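Local coordinates for hypothetical protein XCC279 (Xanthomonas campestris pv. campestris, PDB 4NAV) that probably hydrolyses 3-deoxy-D-manno-octulosonate 8-phosphate to KDO and inorganic phosphate, a magnesium-dependent step of lipopolysaccharide biosynthesis, at residues Tyr3-Leu13 and Cys163-Gly171. Numbering follows the deposited sequence.
Sequences YSPLQDLPADL and CDVVLAAQG
P5 and L6 of the N-terminal loop pack on V165 and A168 of helix 158-169, in a HAD-family protein, probably a phosphatase. The contact lies away from the predicted magnesium site and joins the N-terminal loop to the next-to-last helix. Most of it is apolar. P5 rests on the helix backbone, with CG 3.6 Å from the carbonyl O of D164. Its CB also meets the side chain of V165, 3.9 Å from CG2. L6 lies along the next turn. Its CG is 3.6 Å from A168 CB, and its CD2 reaches 3.6 Å from V165 O. L9 CD2 meets V165 CG2 tip to tip at 3.7 Å. L13, at the start of helix 11-17, adds a looser contact to V165. Local turns shape the loop: S4 OG accepts from L6 N in an ST turn, and a type I turn spans S4 to Q7. The hydrogen bond across the contact lies at the Y3 end of the loop. D164 OD1 is in a salt bridge with R160, and W141 of a second subunit packs edge-to-face with the Y3 ring. With CG of Y3 anti to the backbone N (chi1 159°), the ring is placed so that its OH donates to D164 OD2 at 3.1 Å, on the anti side and 28° out of the carboxylate plane.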
loop_
_atom_site.group_PDB
_atom_site.type_symbol
_atom_site.label_atom_id
_atom_site.label_comp_id
_atom_site.label_asym_id
_atom_site.label_seq_id
_atom_site.Cartn_x
_atom_site.Cartn_y
_atom_site.Cartn_z
ATOM N N TYR A 3 15.210 23.065 6.086
ATOM C CA TYR A 3 14.468 22.098 6.903
ATOM C C TYR A 3 15.208 21.814 8.196
ATOM O O TYR A 3 16.412 21.582 8.165
ATOM C CB TYR A 3 14.298 20.811 6.131
ATOM C CG TYR A 3 14.010 19.560 6.936
ATOM C CD1 TYR A 3 12.715 19.225 7.350
ATOM C CD2 TYR A 3 15.026 18.652 7.195
ATOM C CE1 TYR A 3 12.451 18.038 8.035
ATOM C CE2 TYR A 3 14.779 17.488 7.880
ATOM C CZ TYR A 3 13.503 17.174 8.299
ATOM O OH TYR A 3 13.328 15.968 8.973
ATOM N N SER A 4 14.502 21.921 9.323
ATOM C CA SER A 4 15.075 21.563 10.587
ATOM C C SER A 4 14.098 20.730 11.318
ATOM O O SER A 4 13.017 21.197 11.652
ATOM C CB SER A 4 15.436 22.736 11.477
ATOM O OG SER A 4 16.044 22.219 12.684
ATOM N N PRO A 5 14.487 19.492 11.613
ATOM C CA PRO A 5 13.585 18.624 12.353
ATOM C C PRO A 5 13.189 19.245 13.689
ATOM O O PRO A 5 12.151 18.871 14.235
ATOM C CB PRO A 5 14.399 17.352 12.558
ATOM C CG PRO A 5 15.506 17.441 11.576
ATOM C CD PRO A 5 15.807 18.879 11.414
ATOM N N LEU A 6 13.985 20.206 14.171
ATOM C CA LEU A 6 13.808 20.758 15.509
ATOM C C LEU A 6 12.869 21.935 15.620
ATOM O O LEU A 6 12.414 22.270 16.722
ATOM C CB LEU A 6 15.155 21.184 16.063
ATOM C CG LEU A 6 16.157 20.056 16.216
ATOM C CD1 LEU A 6 17.378 20.596 16.951
ATOM C CD2 LEU A 6 15.548 18.887 16.978
ATOM N N GLN A 7 12.558 22.601 14.522
ATOM C CA GLN A 7 11.652 23.746 14.699
ATOM C C GLN A 7 10.240 23.196 14.936
ATOM O O GLN A 7 9.890 22.050 14.562
ATOM C CB GLN A 7 11.792 24.878 13.650
ATOM C CG GLN A 7 11.375 24.611 12.220
ATOM C CD GLN A 7 11.564 25.892 11.408
ATOM O OE1 GLN A 7 10.611 26.547 10.941
ATOM N NE2 GLN A 7 12.813 26.278 11.282
ATOM N N ASP A 8 9.481 23.976 15.671
ATOM C CA ASP A 8 8.157 23.564 16.107
ATOM C C ASP A 8 8.184 22.435 17.119
ATOM O O ASP A 8 7.158 21.833 17.386
ATOM C CB ASP A 8 7.287 23.203 14.903
ATOM C CG ASP A 8 7.327 24.269 13.821
ATOM O OD1 ASP A 8 7.275 25.483 14.162
ATOM O OD2 ASP A 8 7.449 23.890 12.635
ATOM N N LEU A 9 9.340 22.156 17.706
ATOM C CA LEU A 9 9.434 21.179 18.794
ATOM C C LEU A 9 9.802 21.888 20.068
ATOM O O LEU A 9 10.550 22.839 20.054
ATOM C CB LEU A 9 10.495 20.164 18.492
ATOM C CG LEU A 9 10.051 18.838 17.877
ATOM C CD1 LEU A 9 8.953 18.958 16.815
ATOM C CD2 LEU A 9 11.297 18.125 17.349
ATOM N N PRO A 10 9.232 21.456 21.189
ATOM C CA PRO A 10 9.511 22.225 22.426
ATOM C C PRO A 10 10.898 21.994 22.942
ATOM O O PRO A 10 11.439 20.907 22.795
ATOM C CB PRO A 10 8.479 21.698 23.429
ATOM C CG PRO A 10 7.833 20.500 22.797
ATOM C CD PRO A 10 8.077 20.544 21.323
ATOM N N ALA A 11 11.449 23.006 23.577
ATOM C CA ALA A 11 12.778 22.929 24.186
ATOM C C ALA A 11 13.004 21.659 25.038
ATOM O O ALA A 11 14.021 20.998 24.883
ATOM C CB ALA A 11 13.036 24.160 25.032
ATOM N N ASP A 12 12.032 21.299 25.871
ATOM C CA ASP A 12 12.183 20.162 26.767
ATOM C C ASP A 12 12.485 18.867 25.976
ATOM O O ASP A 12 13.336 18.067 26.350
ATOM C CB ASP A 12 10.937 20.021 27.666
ATOM N N LEU A 13 11.794 18.693 24.870
ATOM C CA LEU A 13 11.921 17.506 24.051
ATOM C C LEU A 13 13.292 17.469 23.372
ATOM O O LEU A 13 13.943 16.430 23.332
ATOM C CB LEU A 13 10.816 17.530 23.006
ATOM C CG LEU A 13 10.592 16.295 22.170
ATOM C CD1 LEU A 13 9.151 16.303 21.678
ATOM C CD2 LEU A 13 11.537 16.230 20.993
ATOM N N CYS A 163 14.691 9.734 13.994
ATOM C CA CYS A 163 16.126 9.783 13.805
ATOM C C CYS A 163 16.602 11.207 13.482
ATOM O O CYS A 163 17.518 11.726 14.111
ATOM C CB CYS A 163 16.524 8.816 12.722
ATOM S SG CYS A 163 16.231 7.058 13.153
ATOM N N ASP A 164 15.930 11.873 12.554
ATOM C CA ASP A 164 16.338 13.224 12.176
ATOM C C ASP A 164 16.335 14.205 13.356
ATOM O O ASP A 164 17.291 14.969 13.541
ATOM C CB ASP A 164 15.443 13.740 11.085
ATOM C CG ASP A 164 15.600 12.977 9.780
ATOM O OD1 ASP A 164 16.606 12.251 9.606
ATOM O OD2 ASP A 164 14.732 13.152 8.897
ATOM N N VAL A 165 15.332 14.102 14.223
ATOM C CA VAL A 165 15.270 14.949 15.404
ATOM C C VAL A 165 16.469 14.732 16.323
ATOM O O VAL A 165 17.168 15.684 16.725
ATOM C CB VAL A 165 13.983 14.686 16.191
ATOM C CG1 VAL A 165 14.091 15.219 17.616
ATOM C CG2 VAL A 165 12.789 15.287 15.446
ATOM N N VAL A 166 16.738 13.454 16.601
ATOM C CA VAL A 166 17.782 13.093 17.527
ATOM C C VAL A 166 19.133 13.548 16.990
ATOM O O VAL A 166 19.904 14.237 17.677
ATOM C CB VAL A 166 17.762 11.591 17.782
ATOM C CG1 VAL A 166 18.984 11.158 18.595
ATOM C CG2 VAL A 166 16.526 11.227 18.560
ATOM N N LEU A 167 19.400 13.185 15.744
ATOM C CA LEU A 167 20.610 13.622 15.077
ATOM C C LEU A 167 20.730 15.169 15.076
ATOM O O LEU A 167 21.776 15.707 15.438
ATOM C CB LEU A 167 20.632 13.077 13.669
ATOM C CG LEU A 167 20.770 11.538 13.595
ATOM C CD1 LEU A 167 20.516 11.027 12.195
ATOM C CD2 LEU A 167 22.170 11.132 14.043
ATOM N N ALA A 168 19.634 15.879 14.783
ATOM C CA ALA A 168 19.702 17.338 14.789
ATOM C C ALA A 168 20.028 17.861 16.201
ATOM O O ALA A 168 20.834 18.754 16.364
ATOM C CB ALA A 168 18.388 17.929 14.314
ATOM N N ALA A 169 19.403 17.270 17.222
ATOM C CA ALA A 169 19.607 17.713 18.578
ATOM C C ALA A 169 21.024 17.451 19.024
ATOM O O ALA A 169 21.512 18.094 19.958
ATOM C CB ALA A 169 18.630 17.046 19.539
ATOM N N GLN A 170 21.666 16.480 18.405
ATOM C CA GLN A 170 23.035 16.128 18.790
ATOM C C GLN A 170 24.081 16.673 17.826
ATOM O O GLN A 170 25.204 16.231 17.835
ATOM C CB GLN A 170 23.141 14.610 18.932
ATOM C CG GLN A 170 22.282 14.061 20.067
ATOM C CD GLN A 170 22.524 12.581 20.328
ATOM O OE1 GLN A 170 23.544 12.027 19.922
ATOM N NE2 GLN A 170 21.631 11.968 21.090
ATOM N N GLY A 171 23.686 17.671 17.027
ATOM C CA GLY A 171 24.615 18.434 16.197
ATOM C C GLY A 171 25.287 17.613 15.109
ATOM O O GLY A 171 26.370 17.954 14.605
#